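Local coordinates for MmcQ/YjbR family DNA-binding protein (Pseudomonas syringae pv. tomato, PDB 3H9X) that probably binds DNA through a compact alpha-beta "double wing" fold, although its precise cellular role has not been established, at residues Q5-A10 with A29-S34; D19-K24 with D37-L42; V61-V66 with Y84-E89; E69-L74 with H90-L95. One frame throughout, in Å; residues are numbered along the deposited sequence.

Contact 1. Residues Q5-A10 with A29-S34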
# COMPACT_ATOMS: atom_id res chain seq x y z
N GLN A 5 4.86 3.37 -11.55
CA GLN A 5 3.57 3.01 -12.15
C GLN A 5 2.42 3.17 -11.18
O GLN A 5 1.28 3.44 -11.59
CB GLN A 5 3.61 1.57 -12.64
CG GLN A 5 4.76 1.30 -13.58
CD GLN A 5 4.89 -0.17 -13.88
OE1 GLN A 5 4.78 -1.01 -12.97
NE2 GLN A 5 5.13 -0.51 -15.13
N PHE A 6 2.71 2.99 -9.90
CA PHE A 6 1.71 3.13 -8.86
C PHE A 6 1.28 4.57 -8.66
O PHE A 6 0.11 4.87 -8.82
CB PHE A 6 2.23 2.56 -7.54
CG PHE A 6 1.35 2.88 -6.37
CD1 PHE A 6 1.54 4.04 -5.63
CD2 PHE A 6 0.28 2.04 -6.05
CE1 PHE A 6 0.66 4.37 -4.60
CE2 PHE A 6 -0.59 2.37 -5.03
CZ PHE A 6 -0.40 3.54 -4.30
N ILE A 7 2.21 5.47 -8.34
CA ILE A 7 1.83 6.87 -8.13
C ILE A 7 1.12 7.46 -9.35
O ILE A 7 0.30 8.37 -9.24
CB ILE A 7 3.04 7.80 -7.73
CG1 ILE A 7 3.63 8.47 -8.96
CG2 ILE A 7 4.08 7.01 -6.97
CD1 ILE A 7 3.08 9.86 -9.21
N ASP A 8 1.44 6.92 -10.52
CA ASP A 8 0.82 7.39 -11.75
C ASP A 8 -0.61 6.89 -11.81
O ASP A 8 -1.53 7.65 -12.10
CB ASP A 8 1.60 6.90 -12.97
CG ASP A 8 2.91 7.63 -13.17
OD1 ASP A 8 3.73 7.17 -14.00
OD2 ASP A 8 3.13 8.67 -12.50
N TYR A 9 -0.82 5.60 -11.54
CA TYR A 9 -2.18 5.08 -11.59
C TYR A 9 -3.11 5.86 -10.66
O TYR A 9 -4.24 6.14 -11.02
CB TYR A 9 -2.17 3.59 -11.25
CG TYR A 9 -3.55 2.98 -11.09
CD1 TYR A 9 -4.19 2.96 -9.86
CD2 TYR A 9 -4.19 2.38 -12.17
CE1 TYR A 9 -5.43 2.35 -9.71
CE2 TYR A 9 -5.44 1.78 -12.02
CZ TYR A 9 -6.04 1.77 -10.79
OH TYR A 9 -7.27 1.16 -10.64
N ALA A 10 -2.62 6.22 -9.48
CA ALA A 10 -3.42 6.96 -8.51
C ALA A 10 -3.79 8.34 -9.02
O ALA A 10 -4.92 8.79 -8.83
CB ALA A 10 -2.66 7.09 -7.20
N ALA A 29 5.04 8.03 1.10
CA ALA A 29 4.02 8.90 0.52
C ALA A 29 2.64 8.35 0.82
O ALA A 29 2.41 7.15 0.68
CB ALA A 29 4.22 8.99 -0.98
N VAL A 30 1.72 9.21 1.24
CA VAL A 30 0.36 8.77 1.53
C VAL A 30 -0.62 9.29 0.48
O VAL A 30 -0.36 10.29 -0.18
CB VAL A 30 -0.13 9.20 2.97
CG1 VAL A 30 0.87 8.76 4.02
CG2 VAL A 30 -0.37 10.68 3.04
N PHE A 31 -1.72 8.57 0.30
CA PHE A 31 -2.73 8.97 -0.66
C PHE A 31 -4.05 9.06 0.08
O PHE A 31 -4.52 8.06 0.63
CB PHE A 31 -2.83 7.95 -1.80
CG PHE A 31 -1.60 7.87 -2.64
CD1 PHE A 31 -0.42 7.36 -2.11
CD2 PHE A 31 -1.60 8.32 -3.95
CE1 PHE A 31 0.75 7.31 -2.86
CE2 PHE A 31 -0.44 8.28 -4.72
CZ PHE A 31 0.73 7.78 -4.18
N ARG A 32 -4.64 10.24 0.10
CA ARG A 32 -5.91 10.41 0.80
C ARG A 32 -6.94 11.16 -0.04
O ARG A 32 -6.65 11.62 -1.14
CB ARG A 32 -5.70 11.14 2.11
CG ARG A 32 -5.25 12.57 1.97
CD ARG A 32 -3.79 12.73 2.33
NE ARG A 32 -3.40 14.13 2.34
CZ ARG A 32 -3.86 15.03 3.20
NH1 ARG A 32 -3.46 16.29 3.13
NH2 ARG A 32 -4.72 14.67 4.14
N HIS A 33 -8.15 11.25 0.50
CA HIS A 33 -9.25 11.96 -0.16
C HIS A 33 -9.18 13.43 0.21
O HIS A 33 -8.70 13.78 1.29
CB HIS A 33 -10.61 11.42 0.29
CG HIS A 33 -10.84 9.98 -0.04
ND1 HIS A 33 -10.40 8.96 0.78
CD2 HIS A 33 -11.49 9.39 -1.07
CE1 HIS A 33 -10.78 7.80 0.26
NE2 HIS A 33 -11.44 8.03 -0.86
N SER A 34 -9.68 14.28 -0.68
CA SER A 34 -9.67 15.71 -0.43
C SER A 34 -10.78 16.05 0.56
O SER A 34 -10.74 17.08 1.24
CB SER A 34 -9.86 16.46 -1.74
OG SER A 34 -9.59 17.84 -1.57
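Phe6 lays the edge of its ring against a face of Phe31, bringing helix 3-13 onto strand 29-32, an outermost strand of the antiparallel sheet in this double wing fold. The evidence for a T-shaped (edge-to-face) pair is direct: the planes stand at 84° and the centroids are 5.1 Å apart. The edge atom Phe6 CE1 reaches both CE1 and CZ of Phe31, 3.4 Å from each, so it sits above the outer end of that ring and not over its middle. Phe6 carries CG anti to its backbone N (chi1 170°) and extends from the helix, while Phe31 is directed toward the helix from the strand, and the two side chains meet coming from opposite directions. The short helix and strand segments run at 21° between their N-to-C directions, with axes 10.9 Å apart at their closest, a gap into which the Phe31 ring projects. Tyr40 and Ala41 of the neighbouring strand also touch Phe31. One turn along the helix from Phe6, Ala10 CB rests on the same ring, 3.5 Å from Phe31 CE2 and 3.6 Å from Phe31 CD2.

Contact 2. Residues D19-K24 with D37-L42; sequences DHPWEK and DKWYAL
Trp22 carries its indole from the loop after helix 3-13 to Trp39 and Leu42 at the start of strand 39-47. At its base, CB sets CG beside the backbone N (chi1 -60°), and the ring then reaches toward the strand. One face of the indole receives Pro21 CB, 4.1 Å above the plane and offset toward the rim. Farther out, Trp22 CZ3 lies 4.1 Å from Leu42 CD2, and Trp22 CZ2 comes within 3.8 Å of Trp39 CH2. The outermost carbon, Trp22 CH2, makes the nearest approach, 3.5 Å from Trp39 CH2. With centroids of the six-membered rings 5.6 Å apart and planes at 75°, the indoles meet obliquely. Pro21 adds a lateral touch, its CG 4.3 Å from Trp39 CZ2. Val30 of edge strand 29-32 touches both tryptophans, placing the loop at that edge of the double wing sheet. Just beyond Trp39 the strand makes a classic beta bulge, Tyr40 and Ala41 both facing Phe31. Polar ties lie nearby, such as the salt bridge from Asp19 to Arg32, but every touching atom across this contact is carbon, which implies that dispersion and the hiding of apolar surface hold these side chains together.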
# COMPACT_ATOMS: atom_id res chain seq x y z
N ASP A 19 1.22 12.77 -1.06
CA ASP A 19 1.62 13.61 0.05
C ASP A 19 2.81 13.00 0.79
O ASP A 19 2.98 11.78 0.79
CB ASP A 19 0.47 13.79 1.02
CG ASP A 19 0.06 15.22 1.12
OD1 ASP A 19 0.91 16.05 1.50
OD2 ASP A 19 -1.12 15.52 0.81
N HIS A 20 3.62 13.84 1.42
CA HIS A 20 4.79 13.35 2.14
C HIS A 20 4.80 13.97 3.51
O HIS A 20 5.45 14.99 3.73
CB HIS A 20 6.06 13.71 1.38
CG HIS A 20 6.02 13.31 -0.06
ND1 HIS A 20 6.16 12.00 -0.47
CD2 HIS A 20 5.75 14.02 -1.18
CE1 HIS A 20 5.98 11.93 -1.77
NE2 HIS A 20 5.72 13.14 -2.23
N PRO A 21 4.08 13.37 4.46
CA PRO A 21 3.98 13.84 5.84
C PRO A 21 5.27 13.83 6.62
O PRO A 21 5.52 14.73 7.41
CB PRO A 21 2.95 12.90 6.45
CG PRO A 21 2.12 12.50 5.30
CD PRO A 21 3.16 12.24 4.24
N TRP A 22 6.08 12.79 6.41
CA TRP A 22 7.35 12.61 7.12
C TRP A 22 8.53 13.30 6.47
O TRP A 22 8.89 13.00 5.34
CB TRP A 22 7.67 11.13 7.25
CG TRP A 22 6.64 10.37 7.99
CD1 TRP A 22 6.53 10.23 9.34
CD2 TRP A 22 5.53 9.67 7.42
NE1 TRP A 22 5.41 9.48 9.65
CE2 TRP A 22 4.78 9.13 8.49
CE3 TRP A 22 5.09 9.45 6.11
CZ2 TRP A 22 3.62 8.38 8.29
CZ3 TRP A 22 3.93 8.71 5.91
CH2 TRP A 22 3.22 8.18 6.99
N GLU A 23 9.14 14.21 7.20
CA GLU A 23 10.28 14.95 6.71
C GLU A 23 11.48 14.02 6.66
O GLU A 23 12.28 14.06 5.73
CB GLU A 23 10.57 16.12 7.65
CG GLU A 23 10.82 15.73 9.13
CD GLU A 23 9.57 15.27 9.90
OE1 GLU A 23 8.72 16.12 10.26
OE2 GLU A 23 9.44 14.04 10.14
N LYS A 24 11.59 13.17 7.68
CA LYS A 24 12.68 12.21 7.80
C LYS A 24 12.69 11.18 6.69
O LYS A 24 13.75 10.67 6.32
CB LYS A 24 12.59 11.51 9.17
CG LYS A 24 12.97 12.39 10.37
CD LYS A 24 12.34 11.90 11.68
CE LYS A 24 12.66 10.43 12.02
NZ LYS A 24 14.07 10.18 12.49
N ASP A 37 -9.81 13.65 4.19
CA ASP A 37 -8.38 13.53 4.40
C ASP A 37 -8.01 12.13 4.92
O ASP A 37 -7.00 11.95 5.61
CB ASP A 37 -7.90 14.59 5.40
CG ASP A 37 -8.16 16.02 4.91
OD1 ASP A 37 -7.90 16.97 5.69
OD2 ASP A 37 -8.63 16.20 3.76
N LYS A 38 -8.82 11.13 4.59
CA LYS A 38 -8.54 9.77 5.03
C LYS A 38 -7.58 9.05 4.08
O LYS A 38 -7.78 9.03 2.86
CB LYS A 38 -9.83 8.95 5.18
CG LYS A 38 -10.72 9.41 6.32
CD LYS A 38 -11.81 8.40 6.62
CE LYS A 38 -12.65 8.86 7.81
NZ LYS A 38 -13.51 7.78 8.38
N TRP A 39 -6.54 8.46 4.65
CA TRP A 39 -5.52 7.73 3.90
C TRP A 39 -6.12 6.45 3.36
O TRP A 39 -6.84 5.76 4.09
CB TRP A 39 -4.36 7.34 4.81
CG TRP A 39 -3.61 8.49 5.40
CD1 TRP A 39 -3.93 9.82 5.33
CD2 TRP A 39 -2.39 8.41 6.15
NE1 TRP A 39 -2.99 10.57 5.98
CE2 TRP A 39 -2.03 9.73 6.49
CE3 TRP A 39 -1.57 7.35 6.56
CZ2 TRP A 39 -0.88 10.02 7.23
CZ3 TRP A 39 -0.42 7.64 7.29
CH2 TRP A 39 -0.09 8.96 7.62
N TYR A 40 -5.84 6.13 2.11
CA TYR A 40 -6.35 4.90 1.52
C TYR A 40 -5.21 4.13 0.87
O TYR A 40 -5.41 3.05 0.32
CB TYR A 40 -7.47 5.23 0.51
CG TYR A 40 -7.04 5.90 -0.78
CD1 TYR A 40 -6.51 5.15 -1.84
CD2 TYR A 40 -7.15 7.28 -0.95
CE1 TYR A 40 -6.10 5.75 -3.03
CE2 TYR A 40 -6.74 7.90 -2.15
CZ TYR A 40 -6.21 7.12 -3.18
OH TYR A 40 -5.78 7.70 -4.36
N ALA A 41 -4.01 4.69 0.97
CA ALA A 41 -2.80 4.11 0.39
C ALA A 41 -1.54 4.71 1.04
O ALA A 41 -1.40 5.93 1.14
CB ALA A 41 -2.79 4.36 -1.11
N LEU A 42 -0.63 3.83 1.47
CA LEU A 42 0.63 4.24 2.09
C LEU A 42 1.81 3.61 1.34
O LEU A 42 2.05 2.41 1.42
CB LEU A 42 0.69 3.76 3.54
CG LEU A 42 1.37 4.60 4.63
CD1 LEU A 42 1.71 3.66 5.78
CD2 LEU A 42 2.63 5.28 4.13

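Contact 3. Residues V61-V66 with Y84-E89; sequences VIDLKV and YHMNKE
Asp63 pushes its carboxylate toward the backbone bend at Tyr84-Met86, and there the contact is close: OD2 of Asp63 lies 2.9 Å from Tyr84 O and 3.3 Å from CG of Met86. The first of these is an approach of two acceptors and not a hydrogen bond. The other oxygen has a proper partner, since OD1 of Asp63 is hydrogen-bonded to Thr93 OG1, which also binds Tyr84 N. One threonine hydroxyl thus links the aspartate to the residue whose carbonyl it approaches. Met86, a selenomethionine, crosses the carboxylate obliquely and then bends at chi2 (-68°) and chi3, carrying its end toward Trp39 and Trp91. In the double wing fold, the connection between strands 80-82 and 91-95 passes here over one face of strand 58-65. Leu64, the next residue in that strand, points the other way and packs on helix 102-115. Away from Asp63 the contact slackens. Tyr84 CB is 4.6 Å from Asp63 OD2, and the ring leads off from there. It pairs instead with its neighbour: His85 CD2 sits 3.4 Å above the plane of the Tyr84 ring, near its rim. Asn87, Lys88 and Glu89 lie on the solvent side. That end is shaped locally by an Asx turn, in which Glu89 N donates to OD1 of Asn87 over 2.9 Å at 136°, the donor tilted 29° from the carbonyl plane.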
# COMPACT_ATOMS: atom_id res chain seq x y z
N VAL A 61 6.77 -1.03 -0.84
CA VAL A 61 5.47 -1.62 -0.52
C VAL A 61 4.38 -0.55 -0.40
O VAL A 61 4.67 0.62 -0.19
CB VAL A 61 5.56 -2.45 0.82
CG1 VAL A 61 6.76 -3.38 0.76
CG2 VAL A 61 5.69 -1.53 2.04
N ILE A 62 3.12 -0.96 -0.56
CA ILE A 62 2.01 -0.04 -0.39
C ILE A 62 1.06 -0.68 0.60
O ILE A 62 0.84 -1.89 0.58
CB ILE A 62 1.22 0.24 -1.67
CG1 ILE A 62 0.83 -1.08 -2.32
CG2 ILE A 62 2.00 1.17 -2.57
CD1 ILE A 62 -0.18 -0.94 -3.41
N ASP A 63 0.52 0.15 1.49
CA ASP A 63 -0.43 -0.31 2.48
C ASP A 63 -1.80 0.11 2.03
O ASP A 63 -2.02 1.26 1.64
CB ASP A 63 -0.09 0.27 3.84
CG ASP A 63 0.91 -0.58 4.59
OD1 ASP A 63 1.77 -1.21 3.94
OD2 ASP A 63 0.84 -0.62 5.83
N LEU A 64 -2.72 -0.85 2.07
CA LEU A 64 -4.10 -0.66 1.64
C LEU A 64 -5.06 -1.12 2.72
O LEU A 64 -4.75 -2.02 3.48
CB LEU A 64 -4.33 -1.46 0.35
CG LEU A 64 -4.12 -0.77 -1.01
CD1 LEU A 64 -2.92 0.15 -0.99
CD2 LEU A 64 -3.96 -1.84 -2.09
N LYS A 65 -6.23 -0.50 2.80
CA LYS A 65 -7.21 -0.87 3.82
C LYS A 65 -8.17 -1.91 3.26
O LYS A 65 -8.61 -1.82 2.12
CB LYS A 65 -7.99 0.36 4.27
CG LYS A 65 -8.85 0.19 5.50
CD LYS A 65 -9.61 1.49 5.78
CE LYS A 65 -9.54 1.91 7.24
NZ LYS A 65 -10.04 0.86 8.18
N VAL A 66 -8.48 -2.91 4.06
CA VAL A 66 -9.39 -3.95 3.61
C VAL A 66 -10.36 -4.27 4.72
O VAL A 66 -10.24 -3.75 5.83
CB VAL A 66 -8.63 -5.23 3.20
CG1 VAL A 66 -7.58 -4.90 2.14
CG2 VAL A 66 -7.97 -5.87 4.40
N TYR A 84 2.32 -3.13 7.82
CA TYR A 84 3.51 -2.57 8.42
C TYR A 84 3.26 -1.10 8.75
O TYR A 84 2.89 -0.33 7.87
CB TYR A 84 4.68 -2.67 7.44
CG TYR A 84 5.96 -2.08 7.98
CD1 TYR A 84 6.67 -2.73 8.99
CD2 TYR A 84 6.44 -0.86 7.51
CE1 TYR A 84 7.83 -2.18 9.51
CE2 TYR A 84 7.60 -0.29 8.02
CZ TYR A 84 8.28 -0.96 9.03
OH TYR A 84 9.41 -0.39 9.57
N HIS A 85 3.47 -0.73 10.01
CA HIS A 85 3.26 0.63 10.50
C HIS A 85 1.79 1.04 10.49
O HIS A 85 1.47 2.22 10.66
CB HIS A 85 4.06 1.67 9.70
CG HIS A 85 5.45 1.91 10.22
ND1 HIS A 85 6.17 3.05 9.89
CD2 HIS A 85 6.28 1.15 10.97
CE1 HIS A 85 7.38 2.96 10.42
NE2 HIS A 85 7.47 1.82 11.08
N MSE A 86 0.90 0.08 10.29
CA MSE A 86 -0.52 0.37 10.29
C MSE A 86 -1.19 -0.73 11.09
O MSE A 86 -0.55 -1.72 11.44
CB MSE A 86 -1.08 0.40 8.87
CG MSE A 86 -0.51 1.52 8.01
SE MSE A 86 -1.09 3.28 8.60
CE MSE A 86 -2.58 3.53 7.38
N ASN A 87 -2.48 -0.55 11.37
CA ASN A 87 -3.25 -1.52 12.14
C ASN A 87 -3.39 -2.84 11.38
O ASN A 87 -3.95 -2.88 10.28
CB ASN A 87 -4.62 -0.95 12.46
CG ASN A 87 -5.42 -1.84 13.36
OD1 ASN A 87 -5.90 -2.90 12.96
ND2 ASN A 87 -5.56 -1.43 14.61
N LYS A 88 -2.92 -3.92 11.98
CA LYS A 88 -2.96 -5.21 11.30
C LYS A 88 -4.34 -5.83 11.03
O LYS A 88 -4.48 -6.65 10.10
CB LYS A 88 -2.06 -6.20 12.04
CG LYS A 88 -0.66 -5.66 12.35
CD LYS A 88 0.38 -6.77 12.19
CE LYS A 88 1.66 -6.58 13.03
NZ LYS A 88 1.48 -6.81 14.54
N GLU A 89 -5.35 -5.46 11.80
CA GLU A 89 -6.69 -6.02 11.59
C GLU A 89 -7.47 -5.31 10.50
O GLU A 89 -8.51 -5.78 10.05
CB GLU A 89 -7.47 -5.97 12.91
CG GLU A 89 -6.91 -6.89 13.97
CD GLU A 89 -7.50 -6.62 15.33
OE1 GLU A 89 -8.74 -6.66 15.47
OE2 GLU A 89 -6.71 -6.35 16.27

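Contact 4. Residues E69-L74 with H90-L95; sequences ELVGSL and HWITVL
Trp91 meets Val71 through its peptide and not its ring: its O lies 4.3 Å from Val71 CG1, while the side chain with the indole, the large flat group here, leaves the backbone away from the helix. Ala83 and Met86 touch that indole, and no ring stands between the two segments. The contact across them is therefore aliphatic. Ile92 turns toward the helix, and its CD1 comes 4.0 Å from CG1 of Val71, the two side chains sliding past each other in opposite directions. Val71 sends CG1 anti to the backbone N (chi1 178°), which puts this methyl, and not CG2, against the isoleucine. One turn on, Leu74 CD2 adds a looser touch, 4.2 Å from Ile92 CG1. The nearest alpha carbons, those of Val71 and Ile92, are 6.8 Å apart. In the double wing fold this places the short helix 71-74, which follows strand 58-65, on strand 91-95, a neighbour of that strand in the antiparallel sheet. Ile80 of strand 80-82, an outermost strand, and Arg75 also touch Ile92, and Val66 backs Val71. Leu70 O, just before Val71, accepts twice: Leu74 N donates to it over 2.9 Å, and Ser73 OG donates over 2.9 Å as well. The serine bond is bent at the acceptor, with a C=O...OG angle of 111°, and its donor stands 36° out of the carbonyl plane, away from either lone pair.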
# COMPACT_ATOMS: atom_id res chain seq x y z
N GLU A 69 -12.49 -9.19 7.68
CA GLU A 69 -12.69 -10.62 7.42
C GLU A 69 -11.90 -11.11 6.21
O GLU A 69 -11.91 -12.30 5.89
CB GLU A 69 -14.19 -10.95 7.25
CG GLU A 69 -14.84 -10.50 5.93
CD GLU A 69 -15.47 -9.12 6.00
OE1 GLU A 69 -16.26 -8.79 5.09
OE2 GLU A 69 -15.19 -8.37 6.96
N LEU A 70 -11.21 -10.20 5.53
CA LEU A 70 -10.42 -10.56 4.36
C LEU A 70 -8.91 -10.53 4.62
O LEU A 70 -8.13 -11.06 3.84
CB LEU A 70 -10.75 -9.65 3.19
CG LEU A 70 -12.18 -9.78 2.68
CD1 LEU A 70 -12.45 -8.71 1.65
CD2 LEU A 70 -12.40 -11.17 2.09
N VAL A 71 -8.51 -9.91 5.73
CA VAL A 71 -7.09 -9.81 6.05
C VAL A 71 -6.42 -11.17 6.18
O VAL A 71 -5.29 -11.36 5.74
CB VAL A 71 -6.87 -9.02 7.36
CG1 VAL A 71 -5.40 -8.97 7.70
CG2 VAL A 71 -7.41 -7.62 7.21
N GLY A 72 -7.13 -12.12 6.80
CA GLY A 72 -6.59 -13.45 6.97
C GLY A 72 -6.34 -14.17 5.66
O GLY A 72 -5.27 -14.76 5.48
N SER A 73 -7.32 -14.13 4.76
CA SER A 73 -7.23 -14.77 3.44
C SER A 73 -6.26 -14.08 2.47
O SER A 73 -5.49 -14.74 1.77
CB SER A 73 -8.62 -14.84 2.81
OG SER A 73 -9.24 -13.57 2.82
N LEU A 74 -6.30 -12.76 2.43
CA LEU A 74 -5.39 -12.01 1.57
C LEU A 74 -3.95 -12.30 1.95
O LEU A 74 -3.15 -12.66 1.10
CB LEU A 74 -5.66 -10.51 1.70
CG LEU A 74 -6.37 -9.82 0.54
CD1 LEU A 74 -7.62 -10.58 0.16
CD2 LEU A 74 -6.72 -8.38 0.92
N HIS A 90 -6.96 -4.16 10.05
CA HIS A 90 -7.62 -3.39 9.01
C HIS A 90 -6.76 -3.09 7.80
O HIS A 90 -7.28 -2.74 6.72
CB HIS A 90 -8.13 -2.09 9.61
CG HIS A 90 -9.27 -2.27 10.55
ND1 HIS A 90 -10.57 -2.44 10.13
CD2 HIS A 90 -9.30 -2.36 11.90
CE1 HIS A 90 -11.35 -2.61 11.17
NE2 HIS A 90 -10.60 -2.57 12.26
N TRP A 91 -5.44 -3.21 7.95
CA TRP A 91 -4.54 -2.93 6.84
C TRP A 91 -3.75 -4.13 6.34
O TRP A 91 -3.59 -5.13 7.04
CB TRP A 91 -3.60 -1.76 7.18
CG TRP A 91 -4.33 -0.43 7.33
CD1 TRP A 91 -5.11 -0.04 8.38
CD2 TRP A 91 -4.44 0.62 6.35
NE1 TRP A 91 -5.70 1.17 8.12
CE2 TRP A 91 -5.30 1.60 6.88
CE3 TRP A 91 -3.89 0.82 5.07
CZ2 TRP A 91 -5.63 2.77 6.18
CZ3 TRP A 91 -4.21 1.99 4.38
CH2 TRP A 91 -5.08 2.94 4.93
N ILE A 92 -3.28 -4.00 5.11
CA ILE A 92 -2.53 -5.00 4.38
C ILE A 92 -1.34 -4.33 3.73
O ILE A 92 -1.42 -3.18 3.35
CB ILE A 92 -3.44 -5.60 3.29
CG1 ILE A 92 -4.28 -6.69 3.91
CG2 ILE A 92 -2.66 -6.17 2.16
CD1 ILE A 92 -3.43 -7.77 4.48
N THR A 93 -0.23 -5.05 3.63
CA THR A 93 0.97 -4.49 3.01
C THR A 93 1.24 -5.29 1.74
O THR A 93 1.51 -6.48 1.81
CB THR A 93 2.21 -4.58 3.94
OG1 THR A 93 2.05 -3.69 5.05
CG2 THR A 93 3.49 -4.22 3.18
N VAL A 94 1.16 -4.64 0.58
CA VAL A 94 1.41 -5.33 -0.68
C VAL A 94 2.80 -4.98 -1.18
O VAL A 94 3.19 -3.82 -1.26
CB VAL A 94 0.36 -4.99 -1.78
CG1 VAL A 94 0.64 -5.79 -3.04
CG2 VAL A 94 -1.04 -5.32 -1.28
N LEU A 95 3.56 -6.01 -1.52
CA LEU A 95 4.91 -5.82 -2.00
C LEU A 95 4.94 -5.46 -3.49
O LEU A 95 4.46 -6.22 -4.32
CB LEU A 95 5.70 -7.09 -1.71
CG LEU A 95 7.18 -7.14 -2.05
CD1 LEU A 95 7.35 -7.58 -3.48
CD2 LEU A 95 7.83 -5.79 -1.77

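How the contacts relate
All four contacts reach one antiparallel sheet, ordered 29-32, 39-47, 58-65, 91-95, 80-82. Contacts 1 and 2, with centres about 10 Å apart, lie on its first two strands, one each, which are joined by probable backbone hydrogen bonds between Phe31 and both Tyr40 and Ala41; their segments alternate along the chain. Contacts 3 and 4 alternate likewise and lie closer, about 7 Å between centres, on neighbouring strands 58-65 and 91-95. The two pairs follow in series. Contact 2 meets contact 3 (centres about 13 Å apart) through Leu42 O and Asp63 N, whereas contacts 1 and 4 have centres about 19 Å apart and do not touch. The central strands thus join both ends of the probable DNA-binding fold.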